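Local coordinates for Glyoxalase/bleomycin resistance protein/dioxygenase (Alicyclobacillus acidocaldarius subsp. acidocaldarius, PDB 3RRI) that is a metalloprotein of the glyoxalase/bleomycin resistance/dioxygenase superfamily, possibly with dioxygenase activity, whose own substrate and reaction are not established, at residues P16-Y24 and R37-L45; G92-S100 and E111-L122. All coordinates share one frame; numbering follows the deposited sequence.

Interaction 1 of 2, residues P16-Y24 and R37-L45; sequences PARDLDEAY and RRYPDRITL. With ACT (acetate ion), chain C.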
# COMPACT_ATOMS: atom_id res chain seq x y z
N PRO A 16 -28.84 16.63 -8.47
CA PRO A 16 -29.45 17.92 -8.28
C PRO A 16 -29.57 18.37 -6.81
O PRO A 16 -29.79 17.53 -5.92
CB PRO A 16 -30.84 17.73 -8.88
CG PRO A 16 -31.12 16.32 -8.73
CD PRO A 16 -29.81 15.58 -8.77
N ALA A 17 -29.41 19.66 -6.58
CA ALA A 17 -29.68 20.31 -5.29
C ALA A 17 -30.59 21.48 -5.56
O ALA A 17 -30.25 22.34 -6.36
CB ALA A 17 -28.40 20.80 -4.65
N ARG A 18 -31.72 21.55 -4.89
CA ARG A 18 -32.63 22.69 -5.06
C ARG A 18 -32.07 23.99 -4.46
O ARG A 18 -32.50 25.09 -4.85
CB ARG A 18 -33.98 22.35 -4.45
CG ARG A 18 -33.98 22.25 -2.97
CD ARG A 18 -35.26 21.61 -2.51
NE ARG A 18 -35.32 21.67 -1.05
CZ ARG A 18 -36.34 21.20 -0.33
NH1 ARG A 18 -37.36 20.62 -0.94
NH2 ARG A 18 -36.32 21.33 1.00
N ASP A 19 -31.13 23.88 -3.54
CA ASP A 19 -30.56 25.01 -2.83
C ASP A 19 -29.18 24.62 -2.33
O ASP A 19 -29.05 23.65 -1.59
CB ASP A 19 -31.48 25.40 -1.65
CG ASP A 19 -30.94 26.58 -0.84
OD1 ASP A 19 -29.92 26.43 -0.13
OD2 ASP A 19 -31.54 27.68 -0.93
N LEU A 20 -28.16 25.37 -2.72
CA LEU A 20 -26.80 24.96 -2.41
C LEU A 20 -26.43 25.07 -0.93
O LEU A 20 -25.69 24.23 -0.42
CB LEU A 20 -25.79 25.73 -3.25
CG LEU A 20 -25.85 25.51 -4.77
CD1 LEU A 20 -24.77 26.39 -5.46
CD2 LEU A 20 -25.70 24.06 -5.17
N ASP A 21 -26.89 26.11 -0.24
CA ASP A 21 -26.65 26.24 1.19
C ASP A 21 -27.28 25.09 1.96
O ASP A 21 -26.67 24.58 2.92
CB ASP A 21 -27.14 27.58 1.75
CG ASP A 21 -26.21 28.74 1.41
OD1 ASP A 21 -25.04 28.49 1.05
OD2 ASP A 21 -26.66 29.90 1.52
N GLU A 22 -28.47 24.70 1.55
CA GLU A 22 -29.19 23.60 2.19
C GLU A 22 -28.45 22.27 1.96
O GLU A 22 -28.39 21.41 2.83
CB GLU A 22 -30.60 23.53 1.61
CG GLU A 22 -31.51 22.47 2.17
CD GLU A 22 -32.83 22.42 1.45
OE1 GLU A 22 -32.82 22.46 0.19
OE2 GLU A 22 -33.89 22.31 2.12
N ALA A 23 -27.86 22.12 0.78
CA ALA A 23 -27.07 20.94 0.45
C ALA A 23 -25.77 20.87 1.28
O ALA A 23 -25.36 19.79 1.75
CB ALA A 23 -26.72 20.96 -1.03
N TYR A 24 -25.11 22.02 1.43
CA TYR A 24 -23.98 22.16 2.36
C TYR A 24 -24.34 21.72 3.78
O TYR A 24 -23.60 20.95 4.38
CB TYR A 24 -23.45 23.61 2.36
CG TYR A 24 -22.41 23.86 3.43
CD1 TYR A 24 -21.07 23.67 3.17
CD2 TYR A 24 -22.77 24.25 4.71
CE1 TYR A 24 -20.11 23.88 4.14
CE2 TYR A 24 -21.82 24.48 5.70
CZ TYR A 24 -20.48 24.30 5.41
OH TYR A 24 -19.56 24.51 6.42
N ARG A 37 -14.95 22.69 -3.35
CA ARG A 37 -15.09 23.90 -4.16
C ARG A 37 -16.54 24.40 -4.28
O ARG A 37 -17.48 23.62 -4.27
CB ARG A 37 -14.45 23.68 -5.54
CG ARG A 37 -12.97 23.55 -5.46
CD ARG A 37 -12.36 23.20 -6.82
NE ARG A 37 -12.55 21.80 -7.23
CZ ARG A 37 -13.14 21.39 -8.35
NH1 ARG A 37 -13.67 22.26 -9.22
NH2 ARG A 37 -13.18 20.11 -8.64
N ARG A 38 -16.70 25.72 -4.34
CA ARG A 38 -18.03 26.33 -4.50
C ARG A 38 -18.09 27.27 -5.68
O ARG A 38 -17.16 28.04 -5.90
CB ARG A 38 -18.40 27.16 -3.28
CG ARG A 38 -18.75 26.40 -2.04
CD ARG A 38 -19.48 27.33 -1.04
NE ARG A 38 -20.90 27.52 -1.38
CZ ARG A 38 -21.93 27.40 -0.53
NH1 ARG A 38 -21.76 27.09 0.76
NH2 ARG A 38 -23.16 27.60 -0.98
N TYR A 39 -19.18 27.19 -6.42
CA TYR A 39 -19.47 28.09 -7.53
C TYR A 39 -20.94 28.50 -7.43
O TYR A 39 -21.72 27.90 -6.68
CB TYR A 39 -19.20 27.41 -8.86
CG TYR A 39 -17.83 26.78 -8.93
CD1 TYR A 39 -16.72 27.51 -9.39
CD2 TYR A 39 -17.63 25.47 -8.50
CE1 TYR A 39 -15.44 26.94 -9.43
CE2 TYR A 39 -16.36 24.89 -8.55
CZ TYR A 39 -15.28 25.62 -9.03
OH TYR A 39 -14.05 25.07 -9.06
N PRO A 40 -21.34 29.52 -8.19
CA PRO A 40 -22.74 29.93 -8.11
C PRO A 40 -23.74 28.81 -8.44
O PRO A 40 -24.88 28.83 -7.94
CB PRO A 40 -22.82 31.05 -9.16
CG PRO A 40 -21.49 31.63 -9.14
CD PRO A 40 -20.54 30.47 -8.97
N ASP A 41 -23.33 27.87 -9.27
CA ASP A 41 -24.23 26.83 -9.77
C ASP A 41 -23.97 25.42 -9.20
O ASP A 41 -24.69 24.48 -9.55
CB ASP A 41 -24.23 26.80 -11.31
CG ASP A 41 -22.91 26.30 -11.91
OD1 ASP A 41 -21.93 26.07 -11.18
OD2 ASP A 41 -22.86 26.12 -13.15
N ARG A 42 -22.96 25.28 -8.34
CA ARG A 42 -22.65 23.96 -7.78
C ARG A 42 -21.72 24.02 -6.59
O ARG A 42 -20.99 24.97 -6.43
CB ARG A 42 -22.01 23.06 -8.86
CG ARG A 42 -20.57 23.45 -9.21
CD ARG A 42 -20.05 22.83 -10.49
NE ARG A 42 -20.62 23.47 -11.67
CZ ARG A 42 -20.51 23.02 -12.91
NH1 ARG A 42 -19.85 21.90 -13.18
NH2 ARG A 42 -21.10 23.69 -13.89
N ILE A 43 -21.78 22.99 -5.75
CA ILE A 43 -20.74 22.76 -4.73
C ILE A 43 -20.17 21.37 -4.92
O ILE A 43 -20.87 20.44 -5.33
CB ILE A 43 -21.23 22.93 -3.27
CG1 ILE A 43 -22.29 21.88 -2.91
CG2 ILE A 43 -21.74 24.35 -3.03
CD1 ILE A 43 -22.60 21.87 -1.42
N THR A 44 -18.87 21.24 -4.65
CA THR A 44 -18.17 19.97 -4.76
C THR A 44 -17.67 19.48 -3.42
O THR A 44 -17.27 20.27 -2.56
CB THR A 44 -16.98 20.04 -5.76
OG1 THR A 44 -15.86 20.70 -5.16
CG2 THR A 44 -17.45 20.75 -7.02
N LEU A 45 -17.74 18.17 -3.24
CA LEU A 45 -17.59 17.58 -1.91
C LEU A 45 -16.68 16.39 -1.98
O LEU A 45 -16.71 15.63 -2.95
CB LEU A 45 -18.94 17.13 -1.42
CG LEU A 45 -20.02 18.16 -1.27
CD1 LEU A 45 -21.39 17.44 -1.13
CD2 LEU A 45 -19.76 19.05 -0.09
C ACT C . -15.78 20.26 -11.14
O ACT C . -16.31 19.14 -11.28
OXT ACT C . -14.52 20.32 -11.22
CH3 ACT C . -16.63 21.47 -10.85
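The first turn of helix 20-30 lies over the hairpin of strands 34-39 and 42-47; the axis of 20-24 passes 9.0 Å from that of 42-45, the two running nearly parallel at 16°. L20 drives its CD1 branch into the type I turn Y39-R42, where CD1 is 3.5 Å from P40 O, so the methyl rests on turn backbone. I43 sends CD1 under the helix, 4.2 Å from A23 CB. Its chi1 of 64° sets CG1 between the backbone N and the carbonyl carbon, while CG2 meets L20 CB. The contact lies within a βαβββ unit of the glyoxalase (VOC) fold, where the helix packs on the sheet. Beside this apolar contact R38 bends at chi3 and reaches D21 in a salt bridge. R38 NH2 meets D21 OD1 at 2.9 Å, nearly along the C-O direction, with the carboxylate and guanidinium planes 74° apart. R38 NH1 lies near Y24 CB; Y24 of the third subunit packs on R38. D19 caps the helix, its OD1 accepting from E22 N at 2.8 Å. On the hairpin, R37 NH1 and NH2 both hold OXT of an acetate, probably from the crystallisation liquor; Y128 OH of the second subunit also binds it.

Interaction 2 of 2, residues G92-S100 and E111-L122; sequences GIPFYHDLS and ETFFLIDPSNNL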
# COMPACT_ATOMS: atom_id res chain seq x y z
N GLY A 92 -29.58 13.42 13.68
CA GLY A 92 -30.92 13.66 13.21
C GLY A 92 -31.06 13.74 11.69
O GLY A 92 -31.89 14.47 11.17
N ILE A 93 -30.25 12.95 10.98
CA ILE A 93 -30.30 12.98 9.51
C ILE A 93 -31.48 12.14 9.06
O ILE A 93 -31.66 11.03 9.55
CB ILE A 93 -29.01 12.45 8.84
CG1 ILE A 93 -27.80 13.19 9.39
CG2 ILE A 93 -29.14 12.59 7.29
CD1 ILE A 93 -26.45 12.84 8.68
N PRO A 94 -32.30 12.65 8.13
CA PRO A 94 -33.48 11.86 7.83
C PRO A 94 -33.15 10.54 7.17
O PRO A 94 -32.36 10.53 6.23
CB PRO A 94 -34.29 12.74 6.86
CG PRO A 94 -33.77 14.08 7.03
CD PRO A 94 -32.38 14.01 7.58
N PHE A 95 -33.77 9.47 7.64
CA PHE A 95 -33.76 8.18 6.97
C PHE A 95 -34.95 8.02 6.02
O PHE A 95 -36.09 8.37 6.36
CB PHE A 95 -33.79 7.04 7.99
CG PHE A 95 -32.50 6.82 8.70
CD1 PHE A 95 -32.04 7.74 9.64
CD2 PHE A 95 -31.71 5.71 8.45
CE1 PHE A 95 -30.82 7.54 10.31
CE2 PHE A 95 -30.50 5.53 9.11
CZ PHE A 95 -30.05 6.46 10.03
N TYR A 96 -34.70 7.51 4.82
CA TYR A 96 -35.72 6.99 3.94
C TYR A 96 -36.09 5.57 4.33
O TYR A 96 -37.27 5.17 4.27
CB TYR A 96 -35.23 7.04 2.48
CG TYR A 96 -36.24 6.53 1.50
CD1 TYR A 96 -37.36 7.29 1.18
CD2 TYR A 96 -36.11 5.27 0.92
CE1 TYR A 96 -38.32 6.81 0.29
CE2 TYR A 96 -37.05 4.78 0.03
CZ TYR A 96 -38.15 5.55 -0.27
OH TYR A 96 -39.08 5.06 -1.16
N HIS A 97 -35.08 4.79 4.68
CA HIS A 97 -35.26 3.41 5.15
C HIS A 97 -34.27 3.12 6.27
O HIS A 97 -33.07 3.30 6.11
CB HIS A 97 -35.10 2.41 3.99
CG HIS A 97 -35.79 1.10 4.22
ND1 HIS A 97 -35.40 0.22 5.20
CD2 HIS A 97 -36.84 0.53 3.59
CE1 HIS A 97 -36.19 -0.85 5.17
NE2 HIS A 97 -37.07 -0.68 4.20
N ASP A 98 -34.77 2.69 7.44
CA ASP A 98 -33.89 2.43 8.56
C ASP A 98 -33.12 1.12 8.32
O ASP A 98 -33.36 0.41 7.34
CB ASP A 98 -34.71 2.36 9.89
CG ASP A 98 -33.90 2.81 11.12
OD1 ASP A 98 -32.65 2.68 11.15
OD2 ASP A 98 -34.52 3.31 12.09
N LEU A 99 -32.21 0.83 9.23
CA LEU A 99 -31.35 -0.34 9.16
C LEU A 99 -32.15 -1.59 8.87
O LEU A 99 -33.15 -1.90 9.56
CB LEU A 99 -30.58 -0.51 10.49
CG LEU A 99 -29.35 -1.40 10.56
CD1 LEU A 99 -28.28 -0.95 9.55
CD2 LEU A 99 -28.80 -1.35 11.98
N SER A 100 -31.69 -2.32 7.84
CA SER A 100 -32.36 -3.49 7.32
C SER A 100 -31.38 -4.45 6.65
O SER A 100 -30.20 -4.14 6.54
CB SER A 100 -33.44 -3.05 6.32
OG SER A 100 -34.30 -4.12 5.98
N GLU A 111 -26.25 -5.67 5.12
CA GLU A 111 -26.96 -4.67 5.91
C GLU A 111 -27.02 -3.41 5.10
O GLU A 111 -26.06 -3.09 4.38
CB GLU A 111 -26.27 -4.40 7.24
CG GLU A 111 -26.14 -5.61 8.18
CD GLU A 111 -26.15 -5.27 9.68
OE1 GLU A 111 -25.95 -6.19 10.49
OE2 GLU A 111 -26.36 -4.11 10.08
N THR A 112 -28.11 -2.65 5.24
CA THR A 112 -28.33 -1.46 4.44
C THR A 112 -29.12 -0.43 5.25
O THR A 112 -29.96 -0.81 6.09
CB THR A 112 -29.14 -1.84 3.19
OG1 THR A 112 -29.40 -0.68 2.40
CG2 THR A 112 -30.48 -2.41 3.61
N PHE A 113 -28.86 0.85 5.05
CA PHE A 113 -29.80 1.90 5.44
C PHE A 113 -29.77 2.99 4.37
O PHE A 113 -28.77 3.10 3.65
CB PHE A 113 -29.54 2.48 6.83
CG PHE A 113 -28.17 3.09 7.02
CD1 PHE A 113 -27.97 4.46 6.85
CD2 PHE A 113 -27.09 2.32 7.41
CE1 PHE A 113 -26.73 5.02 7.09
CE2 PHE A 113 -25.85 2.89 7.61
CZ PHE A 113 -25.68 4.23 7.45
N PHE A 114 -30.88 3.69 4.21
CA PHE A 114 -30.99 4.78 3.24
C PHE A 114 -31.23 6.09 3.96
O PHE A 114 -32.17 6.20 4.77
CB PHE A 114 -32.17 4.58 2.32
CG PHE A 114 -32.00 3.53 1.26
CD1 PHE A 114 -31.88 3.91 -0.07
CD2 PHE A 114 -32.03 2.19 1.56
CE1 PHE A 114 -31.76 2.96 -1.08
CE2 PHE A 114 -31.88 1.23 0.55
CZ PHE A 114 -31.76 1.63 -0.78
N LEU A 115 -30.43 7.10 3.65
CA LEU A 115 -30.67 8.48 4.04
C LEU A 115 -31.31 9.21 2.86
O LEU A 115 -31.33 8.69 1.74
CB LEU A 115 -29.37 9.18 4.43
CG LEU A 115 -28.50 8.48 5.46
CD1 LEU A 115 -27.29 9.27 5.75
CD2 LEU A 115 -29.33 8.22 6.77
N ILE A 116 -31.88 10.39 3.12
CA ILE A 116 -32.52 11.18 2.06
C ILE A 116 -32.13 12.62 2.22
O ILE A 116 -32.21 13.19 3.31
CB ILE A 116 -34.08 10.95 2.04
CG1 ILE A 116 -34.75 11.69 0.87
CG2 ILE A 116 -34.71 11.29 3.41
CD1 ILE A 116 -36.22 11.35 0.65
N ASP A 117 -31.58 13.19 1.15
CA ASP A 117 -31.15 14.57 1.17
C ASP A 117 -32.33 15.55 0.91
O ASP A 117 -33.45 15.10 0.62
CB ASP A 117 -29.88 14.80 0.29
CG ASP A 117 -30.15 15.12 -1.16
OD1 ASP A 117 -31.31 15.24 -1.56
OD2 ASP A 117 -29.12 15.29 -1.91
N PRO A 118 -32.10 16.86 1.07
CA PRO A 118 -33.25 17.78 1.01
C PRO A 118 -33.92 17.88 -0.36
O PRO A 118 -35.03 18.40 -0.47
CB PRO A 118 -32.65 19.12 1.44
CG PRO A 118 -31.44 18.76 2.22
CD PRO A 118 -30.90 17.53 1.57
N SER A 119 -33.24 17.39 -1.41
CA SER A 119 -33.80 17.36 -2.73
C SER A 119 -34.21 15.95 -3.14
O SER A 119 -34.35 15.65 -4.32
CB SER A 119 -32.80 17.97 -3.71
OG SER A 119 -32.39 19.23 -3.30
N ASN A 120 -34.43 15.08 -2.13
CA ASN A 120 -34.94 13.72 -2.32
C ASN A 120 -34.02 12.76 -3.06
O ASN A 120 -34.46 11.73 -3.53
CB ASN A 120 -36.34 13.71 -2.97
CG ASN A 120 -37.40 14.33 -2.07
OD1 ASN A 120 -37.28 14.34 -0.83
ND2 ASN A 120 -38.45 14.86 -2.71
N ASN A 121 -32.73 13.09 -3.11
CA ASN A 121 -31.74 12.09 -3.50
C ASN A 121 -31.57 11.04 -2.42
O ASN A 121 -31.50 11.39 -1.22
CB ASN A 121 -30.38 12.75 -3.76
CG ASN A 121 -30.42 13.66 -4.96
OD1 ASN A 121 -30.59 13.20 -6.08
ND2 ASN A 121 -30.33 14.94 -4.72
N LEU A 122 -31.51 9.79 -2.83
CA LEU A 122 -31.40 8.66 -1.89
C LEU A 122 -29.94 8.18 -1.78
O LEU A 122 -29.32 7.83 -2.80
CB LEU A 122 -32.30 7.51 -2.30
CG LEU A 122 -33.83 7.74 -2.24
CD1 LEU A 122 -34.54 6.49 -2.73
CD2 LEU A 122 -34.34 8.16 -0.83
O HOH W 1 -32.52 -0.20 4.53
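A classic beta bulge in an antiparallel strand pair joins 92-100 to 111-116, with Y96 and H97 both opposite F114. F114 O accepts from Y96 N at 2.8 Å and H97 N at 3.2 Å. Both donors come from the same face of its carbonyl plane, and the first bond is bent to 135°. F114 N returns a straight bond to H97 O. A second register shift follows before S100 and T112, which exchange two backbone bonds. The strands belong to the second sheet of the glyoxalase fold, where 95-98 and 100-102 edge strand 110-116 and helix 78-90 covers one face. On that face L115 lies beside F95 and sets CD2 over the centre of the F95 ring, a CH-pi contact 3.6 Å from the centroid and 5° off the normal. F95 CE2 also touches F113 CD1 at 3.6 Å; these rings are oblique, with planes 43° apart. F81 and Y85 of the helix meet F113 edge-to-face. On the opposite face L122 CD2 sits over the Y96 ring, 3.4 Å from CG and offset toward the rim. T112 OG1 bonds to E124, and H97 ND1 donates to D98 O at 3.0 Å.

How the interactions relate
Interactions 1 and 2 lie in the two successive halves of the glyoxalase fold, with centres about 20 Å apart. Interaction 1 closes along the chain before interaction 2 opens. They meet where the end of strand 10-17 and the start of helix 20-30 come up to the turn D117-N120 and N121. R18 N lies 2.9 Å from S119 OG and P16 O 2.9 Å from N121 ND2, both probable hydrogen bonds. R18 CZ packs 3.1 Å from P118 O, and E22 CD packs 3.3 Å from P118 CB. N121 ND2 also bonds to D117 OD2, so one amide ties the turn to strand 10-17. The acetate is held on the hairpin of interaction 1, beside the second subunit; R69 of that subunit bonds to N121 OD1.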